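Local structure of PTS system fructose-like EIIB component 3 (4TN5) at residues M1-V11 with K32-A42; F74-C82 with V101-L112. The protein probably passes a phosphoryl group, through a phosphocysteine intermediate, from the phosphorylated EIIA component to fructose or a related sugar as that sugar enters the cell. All coordinates share one frame; numbering follows the deposited sequence.

Contact 1: M1-V11 with K32-A42; sequences MAYLVAVTACV and KWGVSIETQGA
Tyr3 spans the join between two parallel strands with its whole ring and ends in a hydroxyl-to-hydroxyl hydrogen bond: its OH lies 2.6 Å from Ser36 OG, and either group could be the donor. With CG turned away from the backbone N (chi1 -180°), the ring reaches alongside Gly34, its partner in the register, whose CA lies at the ring's edge and in its plane, as does Ser36 OG. A CB on Gly34 would be tight against the ring, only 3.2 Å from Tyr3 CD1. Arg56 adds a cation-pi contact to the same ring.

Beneath this clasp, backbone N-H groups and carbonyls bond regularly along strands 3-9 and 34-41. The shortest backbone bond runs from Glu38 N to Ala6 O, 2.6 Å; Gln40 N to Thr8 O is nearly straight, at 173°. On the face away from Tyr3 the contacts are mainly apolar up to Ile37, and Thr8 and Thr39 follow. Leu4 and Val35 lie side by side and point the same way, with CD2 and CG2 3.9 Å apart, and Cys28 of helix 18-30 touches both. Ala6 CB meets Ile37 CG2 at 4.1 Å.

Toward the C-terminal ends the Tyr3 face carries a charge. Glu38 and Gln40 stand two residues apart on one strand, and Gln40 NE2 donates to Glu38 OE2 over 2.6 Å, in the plane of the amide. Val7 packs against both, its CG2 3.7 Å from Glu38 CB. Glu38 OE1 forms a salt bridge with Arg73 and also takes the N-H of Leu49.

In this first beta-alpha-beta unit of an EIIB domain, strand 3-9 is followed by Cys10, the probable site of the phosphocysteine intermediate. Held by an amide, a backbone N-H and an arginine, the buried carboxylate of Glu38 is paired within the sheet face that carries Val7, which would be expected to favour its charged form.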
loop_
_atom_site.group_PDB
_atom_site.type_symbol
_atom_site.label_atom_id
_atom_site.label_comp_id
_atom_site.label_asym_id
_atom_site.label_seq_id
_atom_site.Cartn_x
_atom_site.Cartn_y
_atom_site.Cartn_z
HETATM N N MSE A 1 6.694 23.210 -4.316
HETATM C CA MSE A 1 8.035 22.781 -3.940
HETATM C C MSE A 1 8.066 21.279 -3.682
HETATM O O MSE A 1 9.118 20.710 -3.389
HETATM C CB MSE A 1 8.512 23.542 -2.702
HETATM C CG MSE A 1 7.759 23.190 -1.430
HETATM SE SE MSE A 1 8.103 24.442 0.024
HETATM C CE MSE A 1 6.747 25.776 -0.408
ATOM N N ALA A 2 6.903 20.643 -3.785
ATOM C CA ALA A 2 6.805 19.195 -3.659
ATOM C C ALA A 2 7.151 18.546 -4.993
ATOM O O ALA A 2 6.932 19.136 -6.051
ATOM C CB ALA A 2 5.408 18.793 -3.217
ATOM N N TYR A 3 7.693 17.334 -4.944
ATOM C CA TYR A 3 8.143 16.666 -6.160
ATOM C C TYR A 3 7.482 15.306 -6.374
ATOM O O TYR A 3 7.571 14.414 -5.531
ATOM C CB TYR A 3 9.666 16.530 -6.169
ATOM C CG TYR A 3 10.203 15.849 -7.403
ATOM C CD1 TYR A 3 9.942 16.357 -8.669
ATOM C CD2 TYR A 3 10.974 14.699 -7.305
ATOM C CE1 TYR A 3 10.431 15.737 -9.802
ATOM C CE2 TYR A 3 11.468 14.073 -8.431
ATOM C CZ TYR A 3 11.193 14.595 -9.677
ATOM O OH TYR A 3 11.684 13.974 -10.803
ATOM N N LEU A 4 6.833 15.160 -7.525
ATOM C CA LEU A 4 6.059 13.969 -7.849
ATOM C C LEU A 4 6.672 13.220 -9.027
ATOM O O LEU A 4 7.073 13.831 -10.013
ATOM C CB LEU A 4 4.624 14.380 -8.193
ATOM C CG LEU A 4 3.630 13.331 -8.695
ATOM C CD1 LEU A 4 2.906 12.663 -7.539
ATOM C CD2 LEU A 4 2.637 13.960 -9.659
ATOM N N VAL A 5 6.759 11.898 -8.923
ATOM C CA VAL A 5 7.101 11.079 -10.081
ATOM C C VAL A 5 5.870 10.285 -10.497
ATOM O O VAL A 5 5.046 9.924 -9.657
ATOM C CB VAL A 5 8.290 10.129 -9.817
ATOM C CG1 VAL A 5 9.562 10.926 -9.565
ATOM C CG2 VAL A 5 7.990 9.198 -8.654
ATOM N N ALA A 6 5.733 10.025 -11.789
ATOM C CA ALA A 6 4.522 9.388 -12.283
ATOM C C ALA A 6 4.774 8.393 -13.404
ATOM O O ALA A 6 5.719 8.532 -14.181
ATOM C CB ALA A 6 3.526 10.438 -12.730
ATOM N N VAL A 7 3.913 7.385 -13.475
ATOM C CA VAL A 7 3.939 6.428 -14.568
ATOM C C VAL A 7 2.532 6.229 -15.111
ATOM O O VAL A 7 1.622 5.836 -14.378
ATOM C CB VAL A 7 4.506 5.065 -14.133
ATOM C CG1 VAL A 7 4.431 4.078 -15.284
ATOM C CG2 VAL A 7 5.940 5.210 -13.647
ATOM N N THR A 8 2.353 6.520 -16.393
ATOM C CA THR A 8 1.083 6.274 -17.058
ATOM C C THR A 8 1.242 5.085 -17.995
ATOM O O THR A 8 2.207 5.012 -18.755
ATOM C CB THR A 8 0.608 7.506 -17.847
ATOM O OG1 THR A 8 1.589 7.855 -18.831
ATOM C CG2 THR A 8 0.403 8.686 -16.911
ATOM N N ALA A 9 0.304 4.146 -17.937
ATOM C CA ALA A 9 0.431 2.932 -18.732
ATOM C C ALA A 9 -0.876 2.480 -19.371
ATOM O O ALA A 9 -1.930 2.472 -18.735
ATOM C CB ALA A 9 1.023 1.812 -17.896
ATOM N N CYS A 10 -0.787 2.097 -20.639
ATOM C CA CYS A 10 -1.924 1.557 -21.370
ATOM C C CYS A 10 -1.459 0.604 -22.460
ATOM O O CYS A 10 -0.553 0.935 -23.220
ATOM C CB CYS A 10 -2.728 2.679 -22.019
ATOM S SG CYS A 10 -3.952 2.052 -23.187
ATOM N N VAL A 11 -2.074 -0.573 -22.542
ATOM C CA VAL A 11 -1.761 -1.497 -23.627
ATOM C C VAL A 11 -2.191 -0.955 -24.981
ATOM O O VAL A 11 -1.484 -1.122 -25.973
ATOM C CB VAL A 11 -2.398 -2.901 -23.445
ATOM C CG1 VAL A 11 -1.728 -3.652 -22.322
ATOM C CG2 VAL A 11 -3.914 -2.799 -23.216
ATOM N N LYS A 32 2.087 23.816 -8.594
ATOM C CA LYS A 32 3.501 24.121 -8.467
ATOM C C LYS A 32 4.284 22.976 -7.879
ATOM O O LYS A 32 5.154 23.151 -7.023
ATOM C CB LYS A 32 3.718 25.404 -7.696
ATOM C CG LYS A 32 3.684 26.546 -8.644
ATOM C CD LYS A 32 2.310 26.924 -9.150
ATOM C CE LYS A 32 2.481 27.877 -10.314
ATOM N NZ LYS A 32 1.221 28.511 -10.770
ATOM N N TRP A 33 3.937 21.795 -8.362
ATOM C CA TRP A 33 4.637 20.584 -8.021
ATOM C C TRP A 33 5.622 20.274 -9.133
ATOM O O TRP A 33 5.278 20.361 -10.311
ATOM C CB TRP A 33 3.638 19.441 -7.896
ATOM C CG TRP A 33 2.851 19.447 -6.630
ATOM C CD1 TRP A 33 3.028 20.263 -5.551
ATOM C CD2 TRP A 33 1.762 18.583 -6.304
ATOM N NE1 TRP A 33 2.111 19.960 -4.575
ATOM C CE2 TRP A 33 1.322 18.928 -5.015
ATOM C CE3 TRP A 33 1.116 17.546 -6.985
ATOM C CZ2 TRP A 33 0.263 18.275 -4.389
ATOM C CZ3 TRP A 33 0.067 16.900 -6.364
ATOM C CH2 TRP A 33 -0.350 17.265 -5.080
ATOM N N GLY A 34 6.850 19.933 -8.764
ATOM C CA GLY A 34 7.798 19.410 -9.728
ATOM C C GLY A 34 7.325 18.024 -10.113
ATOM O O GLY A 34 6.755 17.316 -9.283
ATOM N N VAL A 35 7.542 17.635 -11.365
ATOM C CA VAL A 35 7.038 16.347 -11.828
ATOM C C VAL A 35 7.806 15.756 -13.011
ATOM O O VAL A 35 8.100 16.442 -13.992
ATOM C CB VAL A 35 5.523 16.417 -12.151
ATOM C CG1 VAL A 35 5.249 17.439 -13.245
ATOM C CG2 VAL A 35 4.990 15.044 -12.538
ATOM N N SER A 36 8.142 14.475 -12.891
ATOM C CA SER A 36 8.709 13.707 -13.990
ATOM C C SER A 36 7.789 12.526 -14.273
ATOM O O SER A 36 7.412 11.794 -13.358
ATOM C CB SER A 36 10.110 13.207 -13.635
ATOM O OG SER A 36 10.957 14.281 -13.267
ATOM N N ILE A 37 7.424 12.345 -15.537
ATOM C CA ILE A 37 6.457 11.314 -15.898
ATOM C C ILE A 37 7.040 10.255 -16.827
ATOM O O ILE A 37 7.492 10.562 -17.930
ATOM C CB ILE A 37 5.208 11.925 -16.560
ATOM C CG1 ILE A 37 4.660 13.071 -15.708
ATOM C CG2 ILE A 37 4.146 10.859 -16.779
ATOM C CD1 ILE A 37 3.461 13.763 -16.317
ATOM N N GLU A 38 7.022 9.007 -16.371
ATOM C CA GLU A 38 7.447 7.884 -17.194
ATOM C C GLU A 38 6.267 7.361 -18.000
ATOM O O GLU A 38 5.161 7.217 -17.480
ATOM C CB GLU A 38 8.025 6.765 -16.327
ATOM C CG GLU A 38 8.369 5.494 -17.089
ATOM C CD GLU A 38 9.036 4.449 -16.214
ATOM O OE1 GLU A 38 9.918 4.821 -15.411
ATOM O OE2 GLU A 38 8.677 3.257 -16.325
ATOM N N THR A 39 6.507 7.085 -19.276
ATOM C CA THR A 39 5.470 6.552 -20.147
ATOM C C THR A 39 5.775 5.114 -20.547
ATOM O O THR A 39 6.877 4.807 -20.996
ATOM C CB THR A 39 5.303 7.415 -21.412
ATOM O OG1 THR A 39 4.380 8.479 -21.147
ATOM C CG2 THR A 39 4.782 6.576 -22.568
ATOM N N GLN A 40 4.796 4.234 -20.368
ATOM C CA GLN A 40 4.920 2.854 -20.811
ATOM C C GLN A 40 3.781 2.516 -21.766
ATOM O O GLN A 40 2.626 2.416 -21.355
ATOM C CB GLN A 40 4.923 1.899 -19.616
ATOM C CG GLN A 40 6.086 2.114 -18.657
ATOM C CD GLN A 40 6.103 1.111 -17.519
ATOM O OE1 GLN A 40 5.367 0.124 -17.534
ATOM N NE2 GLN A 40 6.946 1.360 -16.523
ATOM N N GLY A 41 4.113 2.350 -23.041
ATOM C CA GLY A 41 3.112 2.068 -24.054
ATOM C C GLY A 41 3.598 1.099 -25.112
ATOM O O GLY A 41 4.633 0.454 -24.950
ATOM N N ALA A 42 2.847 1.006 -26.206
ATOM C CA ALA A 42 3.174 0.092 -27.297
ATOM C C ALA A 42 4.502 0.448 -27.963
ATOM O O ALA A 42 5.125 -0.393 -28.611
ATOM C CB ALA A 42 2.052 0.070 -28.324
#

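Contact 2: F74-C82 with V101-L112; sequences FEHCRYVQC and VLSAPQQTHLIL
Tyr79 lays its ring on the imidazole of His109, its register partner on the neighbouring parallel strand. The stack is face to face, with the ring centres 4.0 Å apart and the planes inclined by 30°, and Tyr79 CE2 sits above the middle of the imidazole. The tyrosine reaches it because CG stands between its own backbone N and carbonyl carbon (chi1 72°), which swings the ring across to the next strand. The edge of the imidazole faces the 74-77 turn, where NE2 comes 3.2 Å from Cys77 O, and a nickel ion lies about 3 Å from the His109 side chain. If an alanine stood in place of His109, Tyr79 would probably lose the flat surface that steadies its ring, and the nickel a neighbouring side chain.

The reverse face of the pairing is apolar. Val80 sends CG2 to Val101 CG2 (3.6 Å) at the end of helix 92-103, and CG1 to Leu112 CD1 (4.0 Å). Arg78 also uses Val101: its CB rests 3.5 Å from Val101 CG1, while the extended chain carries the guanidinium among the carbonyls of residues 104-106. The atoms there are modelled too close together, so its bonds to Ala104 O remain doubtful.

Backbone bonds shorten along the strands, from a weak one at Tyr79 N to Thr108 O (3.3 Å) to Leu112 N with Gln81 O, 2.7 Å and almost perfectly straight at 178°. Beyond strand 108-111, His109 and Ile111 pair antiparallel with the second subunit, and Thr108 OG1 bonds to Thr108 of that subunit. Here, then, is a beta-alpha-beta crossover, two parallel strands linked through helices 84-89 and 92-103, forming the edge of the alpha/beta sheet within the chain, which the second subunit extends.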
loop_
_atom_site.group_PDB
_atom_site.type_symbol
_atom_site.label_atom_id
_atom_site.label_comp_id
_atom_site.label_asym_id
_atom_site.label_seq_id
_atom_site.Cartn_x
_atom_site.Cartn_y
_atom_site.Cartn_z
ATOM N N PHE A 74 8.875 1.224 -6.759
ATOM C CA PHE A 74 8.044 2.109 -5.962
ATOM C C PHE A 74 7.606 1.475 -4.645
ATOM O O PHE A 74 6.739 2.013 -3.959
ATOM C CB PHE A 74 6.812 2.515 -6.772
ATOM C CG PHE A 74 7.136 3.085 -8.127
ATOM C CD1 PHE A 74 7.490 4.416 -8.258
ATOM C CD2 PHE A 74 7.077 2.297 -9.266
ATOM C CE1 PHE A 74 7.788 4.952 -9.493
ATOM C CE2 PHE A 74 7.374 2.831 -10.510
ATOM C CZ PHE A 74 7.730 4.161 -10.622
ATOM N N GLU A 75 8.200 0.340 -4.288
ATOM C CA GLU A 75 7.784 -0.364 -3.073
ATOM C C GLU A 75 8.083 0.426 -1.797
ATOM O O GLU A 75 7.398 0.263 -0.787
ATOM C CB GLU A 75 8.381 -1.776 -3.004
ATOM C CG GLU A 75 9.848 -1.843 -2.602
ATOM C CD GLU A 75 10.481 -3.180 -2.944
ATOM O OE1 GLU A 75 9.862 -4.226 -2.650
ATOM O OE2 GLU A 75 11.596 -3.187 -3.506
ATOM N N HIS A 76 9.091 1.291 -1.849
ATOM C CA HIS A 76 9.444 2.116 -0.696
ATOM C C HIS A 76 9.061 3.580 -0.882
ATOM O O HIS A 76 9.686 4.472 -0.308
ATOM C CB HIS A 76 10.935 2.002 -0.377
ATOM C CG HIS A 76 11.353 0.634 0.063
ATOM N ND1 HIS A 76 10.891 0.056 1.224
ATOM C CD2 HIS A 76 12.198 -0.263 -0.496
ATOM C CE1 HIS A 76 11.427 -1.145 1.358
ATOM N NE2 HIS A 76 12.224 -1.362 0.328
ATOM N N CYS A 77 8.027 3.821 -1.678
ATOM C CA CYS A 77 7.555 5.177 -1.908
ATOM C C CYS A 77 6.137 5.353 -1.389
ATOM O O CYS A 77 5.344 4.412 -1.386
ATOM C CB CYS A 77 7.586 5.512 -3.402
ATOM S SG CYS A 77 9.140 5.122 -4.235
ATOM N N ARG A 78 5.827 6.560 -0.933
ATOM C CA ARG A 78 4.444 6.949 -0.749
ATOM C C ARG A 78 3.876 7.030 -2.151
ATOM O O ARG A 78 4.456 7.697 -3.006
ATOM C CB ARG A 78 4.362 8.335 -0.120
ATOM C CG ARG A 78 4.952 8.464 1.265
ATOM C CD ARG A 78 4.970 9.926 1.669
ATOM N NE ARG A 78 5.219 10.105 3.094
ATOM C CZ ARG A 78 4.260 10.202 4.006
ATOM N NH1 ARG A 78 2.987 10.127 3.643
ATOM N NH2 ARG A 78 4.571 10.363 5.283
ATOM N N TYR A 79 2.764 6.352 -2.412
ATOM C CA TYR A 79 2.156 6.479 -3.732
ATOM C C TYR A 79 0.649 6.262 -3.801
ATOM O O TYR A 79 0.049 5.625 -2.936
ATOM C CB TYR A 79 2.886 5.620 -4.781
ATOM C CG TYR A 79 2.685 4.122 -4.681
ATOM C CD1 TYR A 79 1.544 3.517 -5.195
ATOM C CD2 TYR A 79 3.658 3.309 -4.115
ATOM C CE1 TYR A 79 1.365 2.148 -5.119
ATOM C CE2 TYR A 79 3.488 1.939 -4.038
ATOM C CZ TYR A 79 2.339 1.364 -4.542
ATOM O OH TYR A 79 2.165 0.002 -4.467
ATOM N N VAL A 80 0.056 6.824 -4.848
ATOM C CA VAL A 80 -1.340 6.607 -5.176
ATOM C C VAL A 80 -1.400 5.874 -6.507
ATOM O O VAL A 80 -0.725 6.258 -7.462
ATOM C CB VAL A 80 -2.098 7.940 -5.314
ATOM C CG1 VAL A 80 -3.549 7.693 -5.701
ATOM C CG2 VAL A 80 -2.014 8.730 -4.023
ATOM N N GLN A 81 -2.191 4.810 -6.569
ATOM C CA GLN A 81 -2.350 4.067 -7.811
ATOM C C GLN A 81 -3.804 4.046 -8.263
ATOM O O GLN A 81 -4.714 3.849 -7.458
ATOM C CB GLN A 81 -1.818 2.639 -7.666
ATOM C CG GLN A 81 -1.982 1.796 -8.923
ATOM C CD GLN A 81 -1.214 0.492 -8.862
ATOM O OE1 GLN A 81 -0.264 0.352 -8.091
ATOM N NE2 GLN A 81 -1.621 -0.474 -9.677
ATOM N N CYS A 82 -4.014 4.259 -9.558
ATOM C CA CYS A 82 -5.347 4.205 -10.139
ATOM C C CYS A 82 -5.260 3.844 -11.615
ATOM O O CYS A 82 -4.193 3.926 -12.222
ATOM C CB CYS A 82 -6.062 5.547 -9.971
ATOM S SG CYS A 82 -5.317 6.910 -10.894
ATOM N N VAL A 101 -1.661 11.391 0.925
ATOM C CA VAL A 101 -0.503 10.504 0.985
ATOM C C VAL A 101 0.778 11.309 1.203
ATOM O O VAL A 101 1.695 10.871 1.896
ATOM C CB VAL A 101 -0.389 9.661 -0.304
ATOM C CG1 VAL A 101 0.890 8.851 -0.314
ATOM C CG2 VAL A 101 -1.599 8.747 -0.440
ATOM N N LEU A 102 0.817 12.500 0.616
ATOM C CA LEU A 102 1.898 13.447 0.847
ATOM C C LEU A 102 1.863 13.944 2.291
ATOM O O LEU A 102 2.891 14.011 2.963
ATOM C CB LEU A 102 1.759 14.626 -0.118
ATOM C CG LEU A 102 2.820 15.725 -0.132
ATOM C CD1 LEU A 102 4.203 15.135 -0.301
ATOM C CD2 LEU A 102 2.520 16.715 -1.246
ATOM N N SER A 103 0.664 14.276 2.762
ATOM C CA SER A 103 0.473 14.827 4.102
ATOM C C SER A 103 0.630 13.787 5.210
ATOM O O SER A 103 1.410 13.984 6.142
ATOM C CB SER A 103 -0.904 15.489 4.212
ATOM O OG SER A 103 -1.256 15.722 5.563
ATOM N N ALA A 104 -0.122 12.692 5.100
ATOM C CA ALA A 104 -0.162 11.638 6.119
ATOM C C ALA A 104 1.231 11.223 6.598
ATOM O O ALA A 104 2.140 11.049 5.792
ATOM C CB ALA A 104 -0.955 10.439 5.606
ATOM N N PRO A 105 1.381 11.048 7.906
ATOM C CA PRO A 105 2.683 10.743 8.512
ATOM C C PRO A 105 3.464 9.597 7.860
ATOM O O PRO A 105 4.644 9.772 7.556
ATOM C CB PRO A 105 2.314 10.369 9.950
ATOM C CG PRO A 105 1.054 11.120 10.216
ATOM C CD PRO A 105 0.308 11.143 8.912
ATOM N N GLN A 106 2.828 8.445 7.665
ATOM C CA GLN A 106 3.541 7.238 7.244
ATOM C C GLN A 106 3.560 6.961 5.738
ATOM O O GLN A 106 2.805 7.555 4.968
ATOM C CB GLN A 106 2.992 6.015 7.986
ATOM C CG GLN A 106 2.477 6.317 9.383
ATOM C CD GLN A 106 1.176 7.095 9.369
ATOM O OE1 GLN A 106 0.776 7.638 8.339
ATOM N NE2 GLN A 106 0.509 7.154 10.516
ATOM N N GLN A 107 4.437 6.040 5.341
ATOM C CA GLN A 107 4.560 5.589 3.960
ATOM C C GLN A 107 3.294 4.784 3.682
ATOM O O GLN A 107 3.221 3.597 4.001
ATOM C CB GLN A 107 5.840 4.772 3.774
ATOM C CG GLN A 107 5.905 4.011 2.461
ATOM C CD GLN A 107 7.120 3.109 2.370
ATOM O OE1 GLN A 107 8.196 3.446 2.863
ATOM N NE2 GLN A 107 6.954 1.955 1.735
ATOM N N THR A 108 2.301 5.438 3.090
ATOM C CA THR A 108 1.036 4.789 2.773
ATOM C C THR A 108 0.995 4.573 1.261
ATOM O O THR A 108 1.413 5.432 0.483
ATOM C CB THR A 108 -0.234 5.550 3.203
ATOM O OG1 THR A 108 -1.352 5.084 2.437
ATOM C CG2 THR A 108 -0.064 7.044 2.978
ATOM N N HIS A 109 0.497 3.407 0.863
ATOM C CA HIS A 109 0.135 3.146 -0.522
ATOM C C HIS A 109 -1.373 3.299 -0.615
ATOM O O HIS A 109 -2.101 2.805 0.243
ATOM C CB HIS A 109 0.517 1.723 -0.928
ATOM C CG HIS A 109 1.990 1.460 -0.922
ATOM N ND1 HIS A 109 2.522 0.216 -1.181
ATOM C CD2 HIS A 109 3.044 2.279 -0.692
ATOM C CE1 HIS A 109 3.838 0.276 -1.110
ATOM N NE2 HIS A 109 4.183 1.518 -0.815
ATOM N N LEU A 110 -1.847 3.983 -1.648
ATOM C CA LEU A 110 -3.280 4.189 -1.800
ATOM C C LEU A 110 -3.745 3.706 -3.162
ATOM O O LEU A 110 -3.320 4.221 -4.195
ATOM C CB LEU A 110 -3.635 5.667 -1.605
ATOM C CG LEU A 110 -5.000 6.024 -1.005
ATOM C CD1 LEU A 110 -5.086 7.524 -0.769
ATOM C CD2 LEU A 110 -6.156 5.557 -1.882
ATOM N N ILE A 111 -4.613 2.703 -3.162
ATOM C CA ILE A 111 -5.246 2.294 -4.400
ATOM C C ILE A 111 -6.569 2.991 -4.511
ATOM O O ILE A 111 -7.431 2.903 -3.629
ATOM C CB ILE A 111 -5.441 0.780 -4.508
ATOM C CG1 ILE A 111 -4.180 0.156 -5.095
ATOM C CG2 ILE A 111 -6.633 0.451 -5.403
ATOM C CD1 ILE A 111 -4.348 -1.271 -5.532
ATOM N N LEU A 112 -6.749 3.705 -5.617
ATOM C CA LEU A 112 -7.985 4.438 -5.863
ATOM C C LEU A 112 -8.719 3.869 -7.073
ATOM O O LEU A 112 -8.238 2.941 -7.723
ATOM C CB LEU A 112 -7.682 5.896 -6.218
ATOM C CG LEU A 112 -7.683 6.890 -5.055
ATOM C CD1 LEU A 112 -7.485 8.310 -5.562
ATOM C CD2 LEU A 112 -8.969 6.778 -4.251
#

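In the fold
The two contacts join different parallel strand pairs of one sheet, and strand 59-64 lies between them, bonded to both. Contact 1 is central, its centre about 5 Å from the centre of the chain, and no other subunit touches it; the centre of contact 2 lies about 11 Å from the chain's centre, at the margin where the second subunit begins. Their chemistry follows: a buried carboxylate and amide in the strand pair that leads to the probable active-site cysteine, an aromatic stack near a metal ion at the dimer edge. They meet directly, since Phe74 packs on Val7, and Leu102 of helix 92-103 reaches Ala2 and Trp33, giving both strand pairs a share in that helix.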